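Local coordinates for protein porin (Acinetobacter baumannii AB307-0294, PDB 5DL7) that forms an outer-membrane beta-barrel of the OprD porin family and probably lets small solutes pass, at residues 170-175 and 298-303; 306-311 and 406-411; 310-315 and 346-351. One frame throughout, in Å; residues are numbered along the deposited sequence.

All three contacts involve the long loop between strands 278-288 and 318-327, which folds inward inside the barrel. It supplies residues 298-303 to contact 1, 306-311 to contact 2 and 310-315 to contact 3. Their partners are the loop 170-175, strand 406-418 and strand 341-353. Contact 1 closes along the chain before the other two open, and contacts 2 and 3 share Ser-310 and Asp-311. Centres of contacts 1 and 2 lie about 15 Å apart, 1 and 3 about 19 Å, 2 and 3 about 12 Å. Contacts 2 and 3 fix the loop to the barrel wall, while contact 1 joins it to another loop nearer the middle, an arrangement consistent with narrowing the pore.

Contact 1 of 3, residues 170-175 and 298-303; sequences RQRDSI and GTESPV
Two loops inside the porin barrel meet where the type I beta turn Gln-171 to Ser-174 faces Gly-298 and Glu-300. The turn is closed by Ser-174 N to Gln-171 O, and Arg-172 at its second position reaches across. A chi1 of 60° tucks its CG between the two backbone branches, and from there the chain runs extended to NE. At its end NH1 forms a salt bridge to Glu-300 OE2, 2.8 Å with an N-H...O angle of 164°, entering on the syn lone pair; guanidinium and carboxylate lie nearly coplanar, 20° apart. Water 2 ties Arg-172 NH2 to the same oxygen, being 3.0 Å from NH2. Gly-298 O rides 3.5 Å over one guanidinium face, displaced from its middle. Beside this, Gln-171 bends at chi2 and lays OE1 3.5 Å from Gly-298 CA. Water 1 donates to Gln-171 OE1 and to Gly-298 O, 2.7 Å from the latter, and accepts from Arg-172 N. Ser-137 OG is hydrogen-bonded to both Arg-172 NH1 and Glu-300 OE1, bridging the two ends of the salt bridge, while Gln-144 NE2 bonds Gln-171 OE1. The contact joins the loop between strands 159-170 and 181-182 to the one between 278-288 and 318-327.

Contact 2 of 3, residues 306-311 and 406-411; sequences DFMSSD and ANETRL. With C8E ((hydroxyethyloxy)tri(ethyloxy)octane), chain K.
Met-308 lies across the paired side chains of Glu-408 and Arg-410 and has the largest share of the buried surface, followed by those two. Its CG sits 4.1 Å above the centre of the Arg-410 guanidinium, the two side chains running past each other in opposite directions. A bend at chi3 (60°) swings CE back to 4.0 Å from Glu-408 CG and 4.0 Å from Arg-410 NE. Arg-410 grips Glu-408 side-on, NE and NH2 both donating to the single oxygen OE2, each at 2.8 Å, which fixes the rotation of the guanidinium under Met-308 CG. The other oxygen, OE1, takes a hydrogen bond of 2.8 Å from Ser-309 OG, arriving 51° out of the carboxylate plane, and a salt bridge from Arg-34 NE. With two arginines on it, the buried Glu-408 carboxylate is probably kept ionised. Met-308 O comes near Arg-410 NH2 at too poor an angle to bond. On the outward side of the strand Leu-411 CB touches the detergent C8E, 3.8 Å from its O21. Strand 406-418 pairs with 22-36 and closes the barrel; their inward arginines, Arg-410 and Arg-34 respectively, are consistent with the basic ladder of OprD-family pores.

Contact 3 of 3, residues 310-315 and 346-351; sequences SDYSNK and RYAKGE
Tyr-312 alone carries the loop side of this contact, its ring wedged edge-on against the backbone of strand 346-351. The tight part is a short run from Ala-348 to Gly-350. Atom CE2 of Tyr-312 comes to 3.9 Å from Gly-350 N, which lies in the plane of the ring at its edge, and to 4.1 Å from Ala-348 CB, which meets the ring obliquely. Next to Gly-350 N at the same edge, Lys-349 C lies 4.3 Å from Tyr-312 CE2. The absence of a side chain on Gly-350 suits this close approach of ring to main chain. At the far end Tyr-312 OH passes Ala-348 O at 3.7 Å, too distant to bond, and finds its polar partner in Ser-367 OG instead. The ring is put there by a backbone with positive phi (54°) and by a first torsion of -76°, which sets CG beside the backbone N. Two small motifs brace that bend: Ser-310 OG accepts from Tyr-312 N at 3.2 Å in an ST turn, and Asp-311 OD1 from Ser-313 N at 3.0 Å in an Asx turn. Ser-313 OG adds a 2.7 Å bond to Asp-311 O.

The other face of the strand is looser. The side chains of Tyr-347 and Lys-349 start away from the loop and are partly exposed; Tyr-347 OH is hydrogen-bonded to Asp-366 OD2. Strand 341-353 runs between 318-327 and 363-375, and Tyr-312 packs on its inner side, touching Val-319, Glu-365 and, farther round the wall, Tyr-393 of strand 384-395.

Contact 1 of 3, residues 170-175 and 298-303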
ATOM      1  N   ARG A 170       1.229 -13.490   5.219  1.00 23.87           N
ATOM      2  CA  ARG A 170       0.270 -13.382   6.293  1.00 24.55           C
ATOM      3  C   ARG A 170      -0.439 -12.017   6.127  1.00 23.96           C
ATOM      4  O   ARG A 170       0.214 -10.992   6.290  1.00 25.46           O
ATOM      5  CB  ARG A 170       1.015 -13.455   7.610  1.00 25.32           C
ATOM      6  CG  ARG A 170       0.079 -13.278   8.807  1.00 28.41           C
ATOM      7  CD  ARG A 170       0.504 -13.903  10.097  1.00 28.67           C
ATOM      8  NE  ARG A 170       1.821 -13.498  10.566  1.00 30.85           N
ATOM      9  CZ  ARG A 170       2.445 -14.109  11.549  1.00 34.20           C
ATOM     10  NH1 ARG A 170       1.819 -15.154  12.135  1.00 37.60           N
ATOM     11  NH2 ARG A 170       3.652 -13.736  11.963  1.00 39.16           N
ATOM     12  N   GLN A 171      -1.669 -12.086   5.802  1.00 23.21           N
ATOM     13  CA  GLN A 171      -2.480 -10.905   5.436  1.00 23.38           C
ATOM     14  C   GLN A 171      -2.587 -10.007   6.688  1.00 24.50           C
ATOM     15  O   GLN A 171      -2.516 -10.445   7.819  1.00 22.98           O
ATOM     16  CB  GLN A 171      -3.779 -11.198   4.859  1.00 23.64           C
ATOM     17  CG  GLN A 171      -3.768 -12.155   3.645  1.00 25.70           C
ATOM     18  CD  GLN A 171      -3.082 -11.472   2.371  1.00 24.40           C
ATOM     19  OE1 GLN A 171      -2.360 -10.497   2.478  1.00 24.30           O
ATOM     20  NE2 GLN A 171      -3.105 -12.246   1.231  1.00 24.75           N
ATOM     21  N   ARG A 172      -2.792  -8.749   6.377  1.00 22.37           N
ATOM     22  CA  ARG A 172      -2.883  -7.759   7.461  1.00 23.05           C
ATOM     23  C   ARG A 172      -3.861  -8.080   8.581  1.00 24.84           C
ATOM     24  O   ARG A 172      -3.602  -7.833   9.784  1.00 25.39           O
ATOM     25  CB  ARG A 172      -3.250  -6.341   6.784  1.00 22.99           C
ATOM     26  CG  ARG A 172      -4.508  -6.359   6.058  1.00 23.85           C
ATOM     27  CD  ARG A 172      -4.471  -5.324   4.906  1.00 22.99           C
ATOM     28  NE  ARG A 172      -5.682  -5.306   4.124  1.00 23.65           N
ATOM     29  CZ  ARG A 172      -5.964  -4.425   3.168  1.00 26.04           C
ATOM     30  NH1 ARG A 172      -5.031  -3.544   2.772  1.00 25.05           N
ATOM     31  NH2 ARG A 172      -7.148  -4.493   2.578  1.00 28.19           N
ATOM     32  N   ASP A 173      -5.004  -8.622   8.207  1.00 24.33           N
ATOM     33  CA  ASP A 173      -6.080  -8.988   9.106  1.00 25.30           C
ATOM     34  C   ASP A 173      -6.146 -10.514   9.441  1.00 28.52           C
ATOM     35  O   ASP A 173      -7.152 -10.986   9.874  1.00 28.88           O
ATOM     36  CB  ASP A 173      -7.440  -8.659   8.509  1.00 28.46           C
ATOM     37  CG  ASP A 173      -7.670  -9.253   7.091  1.00 31.88           C
ATOM     38  OD1 ASP A 173      -6.746  -9.861   6.493  1.00 30.15           O
ATOM     39  OD2 ASP A 173      -8.855  -9.166   6.593  1.00 35.83           O
ATOM     40  N   SER A 174      -4.985 -11.136   9.459  1.00 26.27           N
ATOM     41  CA  SER A 174      -4.906 -12.584   9.731  1.00 28.55           C
ATOM     42  C   SER A 174      -3.808 -12.905  10.634  1.00 27.59           C
ATOM     43  O   SER A 174      -2.710 -12.310  10.658  1.00 27.99           O
ATOM     44  CB  SER A 174      -4.678 -13.306   8.392  1.00 30.95           C
ATOM     45  OG  SER A 174      -4.683 -14.738   8.688  1.00 34.53           O
ATOM     46  N   ILE A 175      -4.061 -13.940  11.472  1.00 27.89           N
ATOM     47  CA  ILE A 175      -2.992 -14.487  12.240  1.00 29.35           C
ATOM     48  C   ILE A 175      -2.267 -15.621  11.543  1.00 30.98           C
ATOM     49  O   ILE A 175      -1.219 -16.097  12.131  1.00 34.18           O
ATOM     50  CB  ILE A 175      -3.364 -14.968  13.622  1.00 31.08           C
ATOM     51  CG1 ILE A 175      -4.411 -16.113  13.611  1.00 32.77           C
ATOM     52  CG2 ILE A 175      -4.010 -13.866  14.456  1.00 34.17           C
ATOM     53  CD1 ILE A 175      -4.913 -16.646  14.958  1.00 38.05           C
ATOM     54  N   GLY A 298      -4.220  -9.199  -1.107  1.00 22.35           N
ATOM     55  CA  GLY A 298      -4.201  -8.540   0.212  1.00 23.04           C
ATOM     56  C   GLY A 298      -3.691  -7.110   0.308  1.00 25.42           C
ATOM     57  O   GLY A 298      -3.349  -6.581   1.395  1.00 24.03           O
ATOM     58  N   THR A 299      -3.553  -6.513  -0.890  1.00 23.25           N
ATOM     59  CA  THR A 299      -2.852  -5.200  -0.986  1.00 25.08           C
ATOM     60  C   THR A 299      -3.537  -4.303  -2.100  1.00 25.40           C
ATOM     61  O   THR A 299      -4.461  -4.776  -2.723  1.00 28.77           O
ATOM     62  CB  THR A 299      -1.326  -5.359  -1.162  1.00 27.90           C
ATOM     63  OG1 THR A 299      -0.636  -4.038  -0.817  1.00 31.24           O
ATOM     64  CG2 THR A 299      -1.029  -5.874  -2.420  1.00 26.77           C
ATOM     65  N   GLU A 300      -3.097  -3.078  -2.036  1.00 25.77           N
ATOM     66  CA  GLU A 300      -3.558  -2.041  -2.941  1.00 26.77           C
ATOM     67  C   GLU A 300      -2.865  -2.208  -4.237  1.00 21.19           C
ATOM     68  O   GLU A 300      -1.748  -2.745  -4.396  1.00 22.67           O
ATOM     69  CB  GLU A 300      -3.263  -0.644  -2.287  1.00 26.09           C
ATOM     70  CG  GLU A 300      -4.232  -0.342  -1.114  1.00 29.85           C
ATOM     71  CD  GLU A 300      -4.036  -1.285   0.159  1.00 29.96           C
ATOM     72  OE1 GLU A 300      -2.789  -1.424   0.514  1.00 30.41           O
ATOM     73  OE2 GLU A 300      -5.128  -1.694   0.650  1.00 31.80           O
ATOM     74  N   SER A 301      -3.519  -1.713  -5.337  1.00 22.23           N
ATOM     75  CA  SER A 301      -2.755  -1.646  -6.635  1.00 20.43           C
ATOM     76  C   SER A 301      -1.506  -0.832  -6.528  1.00 19.75           C
ATOM     77  O   SER A 301      -1.438   0.188  -5.774  1.00 21.19           O
ATOM     78  CB  SER A 301      -3.709  -0.951  -7.677  1.00 21.27           C
ATOM     79  OG  SER A 301      -2.968  -0.790  -8.897  1.00 22.16           O
ATOM     80  N   PRO A 302      -0.450  -1.241  -7.151  1.00 20.34           N
ATOM     81  CA  PRO A 302       0.851  -0.591  -7.096  1.00 19.90           C
ATOM     82  C   PRO A 302       1.088   0.638  -7.949  1.00 20.46           C
ATOM     83  O   PRO A 302       2.172   1.177  -7.967  1.00 20.19           O
ATOM     84  CB  PRO A 302       1.835  -1.712  -7.442  1.00 19.71           C
ATOM     85  CG  PRO A 302       1.081  -2.410  -8.503  1.00 19.78           C
ATOM     86  CD  PRO A 302      -0.347  -2.521  -7.901  1.00 19.13           C
ATOM     87  N   VAL A 303       0.029   1.105  -8.585  1.00 20.41           N
ATOM     88  CA  VAL A 303       0.111   2.256  -9.499  1.00 20.69           C
ATOM     89  C   VAL A 303       0.195   3.552  -8.732  1.00 20.79           C
ATOM     90  O   VAL A 303       0.051   3.625  -7.538  1.00 20.70           O
ATOM     91  CB  VAL A 303      -1.146   2.201 -10.424  1.00 20.62           C
ATOM     92  CG1 VAL A 303      -1.270   0.911 -11.224  1.00 23.75           C
ATOM     93  CG2 VAL A 303      -2.398   2.507  -9.666  1.00 21.01           C
TER
HETATM   94  O   HOH W   1      -2.931  -8.082   3.559  1.00 25.80           O
HETATM   95  O   HOH W   2      -7.280  -2.768   0.082  1.00 38.79           O

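Contact 2 of 3, residues 306-311 and 406-411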
ATOM      1  N   ASP A 306      -3.025   6.204  -5.536  1.00 24.67           N
ATOM      2  CA  ASP A 306      -3.396   5.211  -4.486  1.00 25.63           C
ATOM      3  C   ASP A 306      -4.615   5.721  -3.698  1.00 24.94           C
ATOM      4  O   ASP A 306      -4.592   6.184  -2.588  1.00 26.41           O
ATOM      5  CB  ASP A 306      -2.260   5.047  -3.495  1.00 29.25           C
ATOM      6  CG  ASP A 306      -1.824   6.380  -2.823  1.00 41.53           C
ATOM      7  OD1 ASP A 306      -1.978   7.655  -3.405  1.00 36.50           O
ATOM      8  OD2 ASP A 306      -1.207   6.247  -1.657  1.00 42.83           O
ATOM      9  N   PHE A 307      -5.773   5.677  -4.345  1.00 24.43           N
ATOM     10  CA  PHE A 307      -7.061   6.197  -3.750  1.00 24.32           C
ATOM     11  C   PHE A 307      -7.761   5.229  -2.800  1.00 26.42           C
ATOM     12  O   PHE A 307      -7.437   3.981  -2.881  1.00 25.08           O
ATOM     13  CB  PHE A 307      -7.958   6.533  -4.940  1.00 25.05           C
ATOM     14  CG  PHE A 307      -7.736   7.969  -5.452  1.00 25.28           C
ATOM     15  CD1 PHE A 307      -6.565   8.330  -6.085  1.00 27.42           C
ATOM     16  CD2 PHE A 307      -8.651   8.946  -5.246  1.00 27.06           C
ATOM     17  CE1 PHE A 307      -6.389   9.629  -6.605  1.00 26.01           C
ATOM     18  CE2 PHE A 307      -8.459  10.273  -5.695  1.00 28.59           C
ATOM     19  CZ  PHE A 307      -7.306  10.613  -6.361  1.00 26.43           C
ATOM     20  N   MET A 308      -8.569   5.701  -1.936  1.00 24.37           N
ATOM     21  CA  MET A 308      -9.149   5.033  -0.803  1.00 24.45           C
ATOM     22  C   MET A 308     -10.129   3.928  -1.234  1.00 26.09           C
ATOM     23  O   MET A 308     -10.143   2.825  -0.621  1.00 26.93           O
ATOM     24  CB  MET A 308      -9.766   5.980   0.171  1.00 27.65           C
ATOM     25  CG  MET A 308      -8.666   6.832   0.803  1.00 29.08           C
ATOM     26  SD  MET A 308      -9.481   8.297   1.662  1.00 33.94           S
ATOM     27  CE  MET A 308     -10.529   7.530   2.854  1.00 33.49           C
ATOM     28  N   SER A 309     -10.980   4.223  -2.219  1.00 22.98           N
ATOM     29  CA  SER A 309     -12.252   3.489  -2.330  1.00 23.00           C
ATOM     30  C   SER A 309     -12.271   2.578  -3.606  1.00 23.59           C
ATOM     31  O   SER A 309     -13.318   1.953  -3.809  1.00 23.79           O
ATOM     32  CB  SER A 309     -13.461   4.421  -2.380  1.00 24.30           C
ATOM     33  OG  SER A 309     -13.454   5.207  -1.192  1.00 26.01           O
ATOM     34  N   SER A 310     -11.213   2.589  -4.422  1.00 22.55           N
ATOM     35  CA  SER A 310     -11.093   1.722  -5.591  1.00 21.04           C
ATOM     36  C   SER A 310      -9.634   1.658  -5.954  1.00 24.23           C
ATOM     37  O   SER A 310      -8.868   2.583  -5.644  1.00 24.87           O
ATOM     38  CB  SER A 310     -11.847   2.330  -6.809  1.00 21.06           C
ATOM     39  OG  SER A 310     -11.642   1.636  -8.082  1.00 22.27           O
ATOM     40  N   ASP A 311      -9.270   0.676  -6.765  1.00 21.05           N
ATOM     41  CA  ASP A 311      -7.937   0.559  -7.310  1.00 21.37           C
ATOM     42  C   ASP A 311      -7.686   1.317  -8.588  1.00 21.72           C
ATOM     43  O   ASP A 311      -6.477   1.456  -8.938  1.00 21.81           O
ATOM     44  CB  ASP A 311      -7.457  -0.866  -7.335  1.00 23.04           C
ATOM     45  CG  ASP A 311      -7.976  -1.689  -8.355  1.00 25.66           C
ATOM     46  OD1 ASP A 311      -8.692  -1.286  -9.335  1.00 26.17           O
ATOM     47  OD2 ASP A 311      -7.316  -2.711  -8.592  1.00 31.42           O
ATOM     48  N   ALA A 406     -19.698   4.866  -2.203  1.00 25.78           N
ATOM     49  CA  ALA A 406     -19.580   4.912  -0.772  1.00 24.58           C
ATOM     50  C   ALA A 406     -19.107   6.268  -0.346  1.00 25.97           C
ATOM     51  O   ALA A 406     -18.376   6.972  -1.076  1.00 26.01           O
ATOM     52  CB  ALA A 406     -18.648   3.814  -0.276  1.00 23.97           C
ATOM     53  N   ASN A 407     -19.376   6.606   0.877  1.00 25.55           N
ATOM     54  CA  ASN A 407     -18.710   7.698   1.555  1.00 26.29           C
ATOM     55  C   ASN A 407     -17.859   7.051   2.677  1.00 26.69           C
ATOM     56  O   ASN A 407     -18.370   6.354   3.591  1.00 28.27           O
ATOM     57  CB  ASN A 407     -19.723   8.611   2.203  1.00 30.03           C
ATOM     58  CG  ASN A 407     -20.532   9.387   1.187  1.00 36.98           C
ATOM     59  OD1 ASN A 407     -20.075   9.800   0.187  1.00 40.87           O
ATOM     60  ND2 ASN A 407     -21.713   9.620   1.505  1.00 42.21           N
ATOM     61  N   GLU A 408     -16.529   7.201   2.502  1.00 24.80           N
ATOM     62  CA  GLU A 408     -15.565   6.417   3.292  1.00 24.34           C
ATOM     63  C   GLU A 408     -14.844   7.408   4.229  1.00 27.45           C
ATOM     64  O   GLU A 408     -14.426   8.515   3.757  1.00 27.07           O
ATOM     65  CB  GLU A 408     -14.607   5.697   2.394  1.00 25.11           C
ATOM     66  CG  GLU A 408     -13.518   4.940   3.098  1.00 24.97           C
ATOM     67  CD  GLU A 408     -12.657   4.004   2.214  1.00 26.04           C
ATOM     68  OE1 GLU A 408     -13.157   3.612   1.147  1.00 26.82           O
ATOM     69  OE2 GLU A 408     -11.553   3.665   2.691  1.00 28.23           O
ATOM     70  N   THR A 409     -14.698   7.062   5.504  1.00 25.64           N
ATOM     71  CA  THR A 409     -14.000   7.865   6.462  1.00 25.33           C
ATOM     72  C   THR A 409     -12.924   6.922   7.129  1.00 27.05           C
ATOM     73  O   THR A 409     -13.188   5.757   7.364  1.00 25.88           O
ATOM     74  CB  THR A 409     -14.983   8.241   7.611  1.00 28.69           C
ATOM     75  OG1 THR A 409     -15.982   9.086   7.056  1.00 29.80           O
ATOM     76  CG2 THR A 409     -14.224   8.937   8.647  1.00 32.33           C
ATOM     77  N   ARG A 410     -11.705   7.384   7.264  1.00 25.08           N
ATOM     78  CA  ARG A 410     -10.694   6.677   8.060  1.00 24.70           C
ATOM     79  C   ARG A 410     -10.156   7.720   9.056  1.00 26.82           C
ATOM     80  O   ARG A 410      -9.787   8.810   8.707  1.00 27.51           O
ATOM     81  CB  ARG A 410      -9.478   6.177   7.222  1.00 23.77           C
ATOM     82  CG  ARG A 410      -9.867   5.200   6.146  1.00 23.22           C
ATOM     83  CD  ARG A 410      -8.637   4.722   5.284  1.00 24.69           C
ATOM     84  NE  ARG A 410      -9.157   3.958   4.149  1.00 26.82           N
ATOM     85  CZ  ARG A 410      -8.375   3.368   3.259  1.00 26.41           C
ATOM     86  NH1 ARG A 410      -7.081   3.396   3.402  1.00 29.51           N
ATOM     87  NH2 ARG A 410      -8.897   2.902   2.184  1.00 25.90           N
ATOM     88  N   LEU A 411     -10.128   7.362  10.350  1.00 27.28           N
ATOM     89  CA  LEU A 411      -9.565   8.196  11.402  1.00 27.09           C
ATOM     90  C   LEU A 411      -8.456   7.415  12.102  1.00 27.53           C
ATOM     91  O   LEU A 411      -8.641   6.239  12.406  1.00 29.10           O
ATOM     92  CB  LEU A 411     -10.631   8.548  12.406  1.00 30.06           C
ATOM     93  CG  LEU A 411     -11.894   9.271  11.834  1.00 30.45           C
ATOM     94  CD1 LEU A 411     -12.976   9.440  12.979  1.00 33.30           C
ATOM     95  CD2 LEU A 411     -11.591  10.569  11.111  1.00 31.09           C
TER
HETATM   96  O12 C8E K 510     -18.302   3.516  16.528  1.00 63.20           O
HETATM   97  C13 C8E K 510     -17.419   4.224  17.365  1.00 55.06           C
HETATM   98  C14 C8E K 510     -16.411   4.992  16.526  1.00 58.03           C
HETATM   99  O15 C8E K 510     -15.653   5.912  17.320  1.00 58.71           O
HETATM  100  C16 C8E K 510     -14.853   6.858  16.570  1.00 54.99           C
HETATM  101  C17 C8E K 510     -13.564   6.925  17.344  1.00 56.37           C
HETATM  102  O18 C8E K 510     -12.619   7.883  16.872  1.00 64.62           O
HETATM  103  C19 C8E K 510     -11.275   7.378  16.979  1.00 58.71           C
HETATM  104  C20 C8E K 510     -10.242   8.164  16.179  1.00 54.85           C
HETATM  105  O21 C8E K 510      -9.193   7.269  15.633  1.00 49.07           O

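Contact 3 of 3, residues 310-315 and 346-351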
ATOM      1  N   SER A 310     -11.213   2.589  -4.422  1.00 22.55           N
ATOM      2  CA  SER A 310     -11.093   1.722  -5.591  1.00 21.04           C
ATOM      3  C   SER A 310      -9.634   1.658  -5.954  1.00 24.23           C
ATOM      4  O   SER A 310      -8.868   2.583  -5.644  1.00 24.87           O
ATOM      5  CB  SER A 310     -11.847   2.330  -6.809  1.00 21.06           C
ATOM      6  OG  SER A 310     -11.642   1.636  -8.082  1.00 22.27           O
ATOM      7  N   ASP A 311      -9.270   0.676  -6.765  1.00 21.05           N
ATOM      8  CA  ASP A 311      -7.937   0.559  -7.310  1.00 21.37           C
ATOM      9  C   ASP A 311      -7.686   1.317  -8.588  1.00 21.72           C
ATOM     10  O   ASP A 311      -6.477   1.456  -8.938  1.00 21.81           O
ATOM     11  CB  ASP A 311      -7.457  -0.866  -7.335  1.00 23.04           C
ATOM     12  CG  ASP A 311      -7.976  -1.689  -8.355  1.00 25.66           C
ATOM     13  OD1 ASP A 311      -8.692  -1.286  -9.335  1.00 26.17           O
ATOM     14  OD2 ASP A 311      -7.316  -2.711  -8.592  1.00 31.42           O
ATOM     15  N   TYR A 312      -8.721   1.755  -9.286  1.00 21.04           N
ATOM     16  CA  TYR A 312      -8.574   2.542 -10.560  1.00 20.41           C
ATOM     17  C   TYR A 312      -7.704   1.845 -11.582  1.00 20.30           C
ATOM     18  O   TYR A 312      -7.217   2.484 -12.502  1.00 21.98           O
ATOM     19  CB  TYR A 312      -8.117   3.986 -10.270  1.00 23.29           C
ATOM     20  CG  TYR A 312      -9.192   4.872  -9.744  1.00 21.66           C
ATOM     21  CD1 TYR A 312      -9.410   4.937  -8.431  1.00 23.13           C
ATOM     22  CD2 TYR A 312      -9.860   5.697 -10.543  1.00 22.27           C
ATOM     23  CE1 TYR A 312     -10.453   5.722  -7.884  1.00 21.34           C
ATOM     24  CE2 TYR A 312     -10.867   6.514 -10.086  1.00 22.36           C
ATOM     25  CZ  TYR A 312     -11.156   6.541  -8.760  1.00 22.70           C
ATOM     26  OH  TYR A 312     -12.201   7.291  -8.228  1.00 24.26           O
ATOM     27  N   SER A 313      -7.640   0.492 -11.542  1.00 19.29           N
ATOM     28  CA  SER A 313      -6.711  -0.318 -12.329  1.00 18.04           C
ATOM     29  C   SER A 313      -7.419  -1.314 -13.267  1.00 18.25           C
ATOM     30  O   SER A 313      -6.795  -2.378 -13.624  1.00 19.83           O
ATOM     31  CB  SER A 313      -5.648  -1.010 -11.405  1.00 20.35           C
ATOM     32  OG  SER A 313      -4.924   0.020 -10.621  1.00 21.49           O
ATOM     33  N   ASN A 314      -8.652  -1.014 -13.657  1.00 19.19           N
ATOM     34  CA  ASN A 314      -9.438  -1.928 -14.503  1.00 18.14           C
ATOM     35  C   ASN A 314      -8.940  -1.951 -15.911  1.00 19.67           C
ATOM     36  O   ASN A 314      -8.251  -0.981 -16.393  1.00 19.99           O
ATOM     37  CB  ASN A 314     -10.869  -1.460 -14.449  1.00 19.11           C
ATOM     38  CG  ASN A 314     -11.447  -1.649 -13.073  1.00 23.49           C
ATOM     39  OD1 ASN A 314     -11.667  -2.795 -12.636  1.00 21.69           O
ATOM     40  ND2 ASN A 314     -11.626  -0.582 -12.286  1.00 21.33           N
ATOM     41  N   LYS A 315      -9.329  -2.998 -16.635  1.00 19.44           N
ATOM     42  CA  LYS A 315      -9.104  -3.154 -18.074  1.00 19.29           C
ATOM     43  C   LYS A 315      -9.595  -1.851 -18.813  1.00 19.98           C
ATOM     44  O   LYS A 315     -10.723  -1.358 -18.633  1.00 19.66           O
ATOM     45  CB  LYS A 315      -9.809  -4.382 -18.612  1.00 20.14           C
ATOM     46  CG  LYS A 315      -9.464  -4.589 -20.081  1.00 24.01           C
ATOM     47  CD  LYS A 315     -10.328  -5.202 -21.036  1.00 32.02           C
ATOM     48  CE  LYS A 315      -9.899  -5.287 -22.478  1.00 27.63           C
ATOM     49  NZ  LYS A 315     -10.533  -4.378 -23.323  1.00 31.40           N
ATOM     50  N   ARG A 346      -7.743  15.753  -3.400  1.00 24.45           N
ATOM     51  CA  ARG A 346      -7.521  15.232  -4.694  1.00 24.76           C
ATOM     52  C   ARG A 346      -8.750  14.672  -5.299  1.00 23.30           C
ATOM     53  O   ARG A 346      -9.691  14.342  -4.507  1.00 24.35           O
ATOM     54  CB  ARG A 346      -6.458  14.169  -4.611  1.00 23.76           C
ATOM     55  CG  ARG A 346      -6.776  12.984  -3.761  1.00 24.56           C
ATOM     56  CD  ARG A 346      -5.566  11.988  -3.796  1.00 26.81           C
ATOM     57  NE  ARG A 346      -5.822  10.872  -2.884  1.00 26.46           N
ATOM     58  CZ  ARG A 346      -5.064   9.806  -2.819  1.00 29.23           C
ATOM     59  NH1 ARG A 346      -3.888   9.671  -3.507  1.00 28.41           N
ATOM     60  NH2 ARG A 346      -5.394   8.870  -1.896  1.00 27.91           N
ATOM     61  N   TYR A 347      -8.866  14.686  -6.595  1.00 24.39           N
ATOM     62  CA  TYR A 347     -10.020  14.165  -7.294  1.00 24.23           C
ATOM     63  C   TYR A 347      -9.427  13.247  -8.404  1.00 24.16           C
ATOM     64  O   TYR A 347      -8.517  13.665  -9.119  1.00 24.59           O
ATOM     65  CB  TYR A 347     -10.794  15.261  -7.915  1.00 25.63           C
ATOM     66  CG  TYR A 347     -11.942  14.765  -8.822  1.00 25.27           C
ATOM     67  CD1 TYR A 347     -13.149  14.215  -8.286  1.00 24.48           C
ATOM     68  CD2 TYR A 347     -11.858  14.839 -10.239  1.00 26.28           C
ATOM     69  CE1 TYR A 347     -14.180  13.770  -9.128  1.00 26.93           C
ATOM     70  CE2 TYR A 347     -12.907  14.409 -11.061  1.00 28.29           C
ATOM     71  CZ  TYR A 347     -14.023  13.853 -10.523  1.00 25.75           C
ATOM     72  OH  TYR A 347     -15.036  13.433 -11.327  1.00 25.46           O
ATOM     73  N   ALA A 348     -10.073  12.165  -8.638  1.00 21.49           N
ATOM     74  CA  ALA A 348      -9.786  11.324  -9.821  1.00 23.13           C
ATOM     75  C   ALA A 348     -11.064  10.861 -10.531  1.00 22.02           C
ATOM     76  O   ALA A 348     -12.043  10.579  -9.815  1.00 24.65           O
ATOM     77  CB  ALA A 348      -8.976  10.098  -9.386  1.00 24.15           C
ATOM     78  N   LYS A 349     -11.041  10.824 -11.841  1.00 23.41           N
ATOM     79  CA  LYS A 349     -12.050  10.145 -12.538  1.00 22.23           C
ATOM     80  C   LYS A 349     -11.478   9.108 -13.491  1.00 21.84           C
ATOM     81  O   LYS A 349     -10.514   9.374 -14.184  1.00 23.63           O
ATOM     82  CB  LYS A 349     -12.838  11.144 -13.337  1.00 26.19           C
ATOM     83  CG  LYS A 349     -12.256  11.876 -14.389  1.00 37.94           C
ATOM     84  CD  LYS A 349     -13.373  12.543 -15.273  1.00 47.58           C
ATOM     85  CE  LYS A 349     -12.980  12.959 -16.680  1.00 54.35           C
ATOM     86  NZ  LYS A 349     -12.519  14.337 -17.080  1.00 61.81           N
ATOM     87  N   GLY A 350     -12.121   7.962 -13.428  1.00 22.40           N
ATOM     88  CA  GLY A 350     -11.792   6.849 -14.337  1.00 22.40           C
ATOM     89  C   GLY A 350     -12.893   6.559 -15.306  1.00 22.32           C
ATOM     90  O   GLY A 350     -14.097   6.591 -14.936  1.00 24.04           O
ATOM     91  N   GLU A 351     -12.505   6.383 -16.579  1.00 22.61           N
ATOM     92  CA  GLU A 351     -13.464   6.076 -17.609  1.00 23.36           C
ATOM     93  C   GLU A 351     -13.024   5.002 -18.514  1.00 25.75           C
ATOM     94  O   GLU A 351     -11.896   4.580 -18.492  1.00 22.35           O
ATOM     95  CB  GLU A 351     -13.578   7.389 -18.474  1.00 30.25           C
ATOM     96  CG  GLU A 351     -13.852   8.552 -17.840  1.00 40.19           C
ATOM     97  CD  GLU A 351     -13.899   9.771 -18.812  1.00 44.27           C
ATOM     98  OE1 GLU A 351     -13.373   9.794 -19.987  1.00 49.80           O
ATOM     99  OE2 GLU A 351     -14.392  10.749 -18.289  1.00 56.65           O
TER